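Local coordinates for ribonucleotide monophosphatase NagD (Escherichia coli, PDB 2C4N) that hydrolyses ribonucleoside 5'-monophosphates such as UMP to the nucleoside and phosphate, as a magnesium-dependent phosphatase of the HAD superfamily, at the interface of chains A and B and the interface of chains A and C. Residues are numbered along the deposited sequence; one frame, centred on the assembly and turned at random. Chains: chain A/B/C, Protein NAGD.

Contact 1: the interface of chains A and B. Residues chain A 118-119, 147, 152, 154, 158-159; chain B 124, 127-128, 166.
The indole nitrogen NE1 of B:Trp124 is gripped by three acceptors of chain A, all through weak, bent bonds: both carboxylate oxygens of A:Glu118 and the carbonyl O of A:Pro154, which lies 3.3 Å from NE1. NE1 lies almost equally far from OE1 and OE2 of A:Glu118, and the carboxylate is turned 51° against the indole plane. A:Glu118 is steadied from its own side, where the backbone N of A:Thr119 gives OE1 a 2.8 Å bond from above the carboxylate plane. B:Trp124 swings its ring outward from the first turn of helix 124-135, with CG anti to the backbone N (chi1 -166°). One indole face takes A:Pro154, whose CD sits 3.7 Å from the centroid of the six-membered ring of B:Trp124 in a CH-pi contact. The proline is wedged further by CB of B:His128, SD of B:Met127 and the tip of B:Ile166, whose CD1 is 3.5 Å from CG of A:Pro154. Lower on the same isoleucine, CG1 packs 3.6 Å from CB of A:Ala158, while the CG2 branch turns to the ring of A:Phe152. A water in the plane of the B:His128 ring, at its edge, joins NE2 to the backbone N of A:Phe152. Probably within the cap region, the patch seats A loops and the start of A helix 156-167 on B helices 124-135 and 156-167; NagD is a monomer, so this pairing may belong only to the crystal.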
# COMPACT_ATOMS: atom_id res chain seq x y z
N GLU A 118 -8.21 -16.28 15.34
CA GLU A 118 -9.51 -15.64 15.35
C GLU A 118 -10.15 -15.76 16.73
O GLU A 118 -10.05 -16.78 17.40
CB GLU A 118 -10.43 -16.28 14.30
CG GLU A 118 -11.92 -16.10 14.58
CD GLU A 118 -12.43 -14.68 14.40
OE1 GLU A 118 -11.70 -13.71 14.73
OE2 GLU A 118 -13.59 -14.52 13.95
N THR A 119 -10.80 -14.68 17.16
CA THR A 119 -11.48 -14.68 18.44
C THR A 119 -12.48 -13.54 18.47
O THR A 119 -12.13 -12.40 18.18
CB THR A 119 -10.50 -14.54 19.62
OG1 THR A 119 -11.25 -14.39 20.84
CG2 THR A 119 -9.59 -13.33 19.43
N THR A 147 -9.51 -11.47 5.47
CA THR A 147 -9.96 -10.33 6.28
C THR A 147 -11.28 -10.58 7.00
O THR A 147 -11.54 -9.98 8.04
CB THR A 147 -10.11 -9.06 5.41
OG1 THR A 147 -11.14 -9.24 4.44
CG2 THR A 147 -8.80 -8.75 4.71
N PHE A 152 -19.52 -10.14 6.89
CA PHE A 152 -18.44 -9.22 7.18
C PHE A 152 -17.85 -9.48 8.56
O PHE A 152 -17.34 -8.57 9.22
CB PHE A 152 -18.92 -7.78 7.04
CG PHE A 152 -19.27 -7.40 5.63
CD1 PHE A 152 -20.59 -7.33 5.22
CD2 PHE A 152 -18.26 -7.16 4.70
CE1 PHE A 152 -20.91 -7.03 3.90
CE2 PHE A 152 -18.56 -6.86 3.37
CZ PHE A 152 -19.90 -6.79 2.97
N PRO A 154 -15.28 -10.28 11.18
CA PRO A 154 -13.82 -10.12 11.19
C PRO A 154 -13.13 -11.48 11.26
O PRO A 154 -13.57 -12.37 11.99
CB PRO A 154 -13.57 -9.28 12.44
CG PRO A 154 -14.83 -8.44 12.53
CD PRO A 154 -15.90 -9.47 12.24
N ALA A 158 -8.17 -9.22 9.58
CA ALA A 158 -8.73 -7.99 10.14
C ALA A 158 -8.19 -7.72 11.55
O ALA A 158 -7.99 -6.57 11.94
CB ALA A 158 -10.25 -8.07 10.16
N LEU A 159 -7.96 -8.79 12.30
CA LEU A 159 -7.43 -8.67 13.66
C LEU A 159 -5.98 -8.22 13.61
O LEU A 159 -5.50 -7.52 14.49
CB LEU A 159 -7.55 -10.00 14.41
CG LEU A 159 -8.93 -10.66 14.48
CD1 LEU A 159 -8.92 -11.74 15.55
CD2 LEU A 159 -10.00 -9.63 14.79
N TRP B 124 -14.35 -6.87 18.77
CA TRP B 124 -14.76 -7.61 17.58
C TRP B 124 -16.14 -7.19 17.08
O TRP B 124 -16.35 -7.02 15.88
CB TRP B 124 -14.77 -9.11 17.93
CG TRP B 124 -14.83 -10.04 16.76
CD1 TRP B 124 -13.79 -10.62 16.11
CD2 TRP B 124 -16.02 -10.53 16.13
NE1 TRP B 124 -14.24 -11.45 15.12
CE2 TRP B 124 -15.61 -11.41 15.10
CE3 TRP B 124 -17.39 -10.31 16.32
CZ2 TRP B 124 -16.53 -12.09 14.28
CZ3 TRP B 124 -18.30 -10.98 15.51
CH2 TRP B 124 -17.87 -11.85 14.50
N MET B 127 -16.01 -3.69 15.42
CA MET B 127 -15.33 -3.77 14.13
C MET B 127 -16.27 -4.38 13.11
O MET B 127 -16.37 -3.92 11.97
CB MET B 127 -14.07 -4.64 14.24
CG MET B 127 -13.20 -4.62 13.00
SD MET B 127 -11.91 -5.88 12.96
CE MET B 127 -10.93 -5.44 14.38
N HIS B 128 -16.98 -5.42 13.53
CA HIS B 128 -17.93 -6.13 12.68
C HIS B 128 -19.04 -5.20 12.20
O HIS B 128 -19.28 -5.07 11.00
CB HIS B 128 -18.55 -7.30 13.46
CG HIS B 128 -19.66 -7.99 12.73
ND1 HIS B 128 -20.76 -8.51 13.39
CD2 HIS B 128 -19.85 -8.25 11.42
CE1 HIS B 128 -21.57 -9.06 12.51
NE2 HIS B 128 -21.05 -8.92 11.30
N ILE B 166 -11.79 -5.09 6.13
CA ILE B 166 -13.00 -5.86 5.86
C ILE B 166 -13.89 -5.22 4.80
O ILE B 166 -14.36 -5.90 3.89
CB ILE B 166 -13.84 -6.05 7.15
CG1 ILE B 166 -13.02 -6.82 8.19
CG2 ILE B 166 -15.14 -6.80 6.84
CD1 ILE B 166 -13.66 -6.88 9.57
O HOH W 1 -22.10 -9.68 8.38

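Contact 2: the interface of chains A and C. Residues chain A 183, 192-194, 212-214; chain C 183, 192-194, 212-214.
This two-fold self-contact joins like surfaces of the HAD hydrolase fold: helix 180-189, the 3-10 turn 193-195 and the C-terminal end of helix 203-212 with the loop after it. A:Arg183 and C:Arg183 reach toward each other tip to tip, their guanidinium planes 20° apart and their NH2 atoms 2.6 Å from one another. No N-H points along that line, so this is a crowded approach of two groups that would both be positively charged, not a bond. Each arginine side chain is bent at chi2 and chi3 and leaves the backbone with a chi1 of -104°, away from a staggered position. On the way, CG of A:Arg183 passes the helix-end carbonyl O of C:Gln212 at 3.8 Å. The guanidinium is then capped on one face by a hydroxyl: OG of C:Ser193 stands over its centre, 3.3 Å from CZ of A:Arg183. That hydroxyl occupies the crowded position between its backbone N and carbonyl carbon, and gives a 3.0 Å hydrogen bond from OG of C:Ser193 to OE2 of C:Glu194. The same OE2 forms a long salt bridge to NH1 of A:Arg183 at 3.9 Å. The carboxylates would thus offset some of the positive charge gathered at the axis. The other oxygen, OE1 of C:Glu194, accepts a weak, bent bond from NE2 of A:His192 at 3.3 Å, with the carboxylate carbon in plane at the edge of the imidazole. The carboxylate might favour a protonated histidine, though the stacked partner ring would work against charging both. The imidazoles of A:His192 and C:His192 stack, centroids 4.2 Å apart and planes inclined by 15°, although the two side chains cross at about a right angle. Each NE2 rests over the centre of the opposite ring, leaving NE2 of A:His192 4.0 Å from NE2 of C:His192.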
# COMPACT_ATOMS: atom_id res chain seq x y z
N ARG A 183 3.26 -27.39 1.85
CA ARG A 183 4.40 -28.23 2.23
C ARG A 183 4.03 -29.01 3.48
O ARG A 183 4.30 -30.21 3.59
CB ARG A 183 5.64 -27.37 2.50
CG ARG A 183 6.67 -27.41 1.38
CD ARG A 183 7.14 -28.84 1.16
NE ARG A 183 7.38 -29.13 -0.25
CZ ARG A 183 7.56 -30.35 -0.73
NH1 ARG A 183 7.53 -31.40 0.08
NH2 ARG A 183 7.77 -30.53 -2.03
N HIS A 192 5.12 -36.33 -2.03
CA HIS A 192 5.96 -35.42 -2.81
C HIS A 192 5.05 -34.54 -3.66
O HIS A 192 3.98 -34.97 -4.08
CB HIS A 192 6.90 -36.21 -3.73
CG HIS A 192 8.02 -36.89 -3.00
ND1 HIS A 192 8.21 -38.25 -3.04
CD2 HIS A 192 9.01 -36.39 -2.22
CE1 HIS A 192 9.27 -38.56 -2.31
NE2 HIS A 192 9.77 -37.45 -1.80
N SER A 193 5.49 -33.32 -3.91
CA SER A 193 4.70 -32.38 -4.70
C SER A 193 4.41 -32.90 -6.11
O SER A 193 3.31 -32.68 -6.63
CB SER A 193 5.41 -31.03 -4.77
OG SER A 193 6.67 -31.16 -5.40
N GLU A 194 5.37 -33.59 -6.71
CA GLU A 194 5.21 -34.10 -8.07
C GLU A 194 4.10 -35.12 -8.26
O GLU A 194 3.68 -35.39 -9.39
CB GLU A 194 6.53 -34.70 -8.59
CG GLU A 194 7.79 -34.01 -8.11
CD GLU A 194 8.21 -34.47 -6.73
OE1 GLU A 194 8.43 -35.69 -6.56
OE2 GLU A 194 8.30 -33.63 -5.82
N GLN A 212 2.84 -22.61 -6.79
CA GLN A 212 4.15 -22.26 -6.25
C GLN A 212 4.83 -23.42 -5.54
O GLN A 212 6.05 -23.48 -5.50
CB GLN A 212 4.00 -21.08 -5.28
CG GLN A 212 3.50 -19.82 -5.95
CD GLN A 212 4.37 -18.63 -5.64
OE1 GLN A 212 3.96 -17.73 -4.91
NE2 GLN A 212 5.57 -18.61 -6.19
N ALA A 213 4.03 -24.33 -5.00
CA ALA A 213 4.53 -25.51 -4.29
C ALA A 213 4.90 -26.64 -5.24
O ALA A 213 5.43 -27.67 -4.82
CB ALA A 213 3.48 -25.99 -3.29
N GLY A 214 4.60 -26.46 -6.52
CA GLY A 214 4.93 -27.48 -7.51
C GLY A 214 3.86 -28.54 -7.71
O GLY A 214 4.14 -29.60 -8.27
N ARG C 183 11.44 -24.21 -6.88
CA ARG C 183 10.90 -25.43 -7.46
C ARG C 183 11.56 -25.67 -8.82
O ARG C 183 11.94 -26.79 -9.15
CB ARG C 183 9.38 -25.32 -7.64
CG ARG C 183 8.58 -26.09 -6.60
CD ARG C 183 8.94 -27.56 -6.66
NE ARG C 183 8.95 -28.19 -5.34
CZ ARG C 183 9.46 -29.39 -5.10
NH1 ARG C 183 9.99 -30.10 -6.08
NH2 ARG C 183 9.44 -29.87 -3.86
N HIS C 192 14.73 -33.32 -4.76
CA HIS C 192 13.58 -33.15 -3.88
C HIS C 192 13.94 -32.09 -2.84
O HIS C 192 15.10 -31.96 -2.45
CB HIS C 192 13.23 -34.46 -3.17
CG HIS C 192 12.60 -35.48 -4.06
ND1 HIS C 192 13.15 -36.72 -4.28
CD2 HIS C 192 11.46 -35.44 -4.79
CE1 HIS C 192 12.38 -37.40 -5.10
NE2 HIS C 192 11.35 -36.65 -5.43
N SER C 193 12.94 -31.34 -2.40
CA SER C 193 13.16 -30.29 -1.42
C SER C 193 13.75 -30.82 -0.11
O SER C 193 14.59 -30.16 0.50
CB SER C 193 11.85 -29.55 -1.14
OG SER C 193 10.88 -30.43 -0.61
N GLU C 194 13.32 -32.01 0.31
CA GLU C 194 13.79 -32.59 1.57
C GLU C 194 15.29 -32.90 1.63
O GLU C 194 15.84 -33.10 2.71
CB GLU C 194 13.02 -33.88 1.90
CG GLU C 194 11.55 -33.88 1.49
CD GLU C 194 11.37 -34.23 0.03
OE1 GLU C 194 11.80 -35.33 -0.37
OE2 GLU C 194 10.80 -33.41 -0.72
N GLN C 212 9.74 -21.55 2.48
CA GLN C 212 8.42 -21.84 1.94
C GLN C 212 8.41 -23.04 1.01
O GLN C 212 7.40 -23.72 0.89
CB GLN C 212 7.88 -20.61 1.21
CG GLN C 212 7.68 -19.42 2.13
CD GLN C 212 6.30 -18.82 1.99
OE1 GLN C 212 6.14 -17.73 1.45
NE2 GLN C 212 5.30 -19.53 2.47
N ALA C 213 9.54 -23.28 0.36
CA ALA C 213 9.69 -24.40 -0.58
C ALA C 213 10.02 -25.71 0.13
O ALA C 213 10.08 -26.77 -0.49
CB ALA C 213 10.79 -24.07 -1.60
N GLY C 214 10.24 -25.63 1.44
CA GLY C 214 10.54 -26.83 2.21
C GLY C 214 12.02 -27.19 2.28
O GLY C 214 12.37 -28.31 2.62

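Contact 1 and contact 2 lie about 32 Å apart, measured between the centres of their C-alpha atoms, and have no residue or secondary-structure element in common. Chain A can therefore meet B through one surface and C through another at the same time, and repetition of both two-folds would fit the four copies of the deposited assembly. Contact 1 is nearer to catalytic A:Asp11, its centre about 16 Å away against about 23 Å for contact 2. Neither contact contains A:Asp11 or the other magnesium-binding aspartates, so neither partner supplies these catalytic groups; since NagD is a monomer, the tetramer may come from crystallisation.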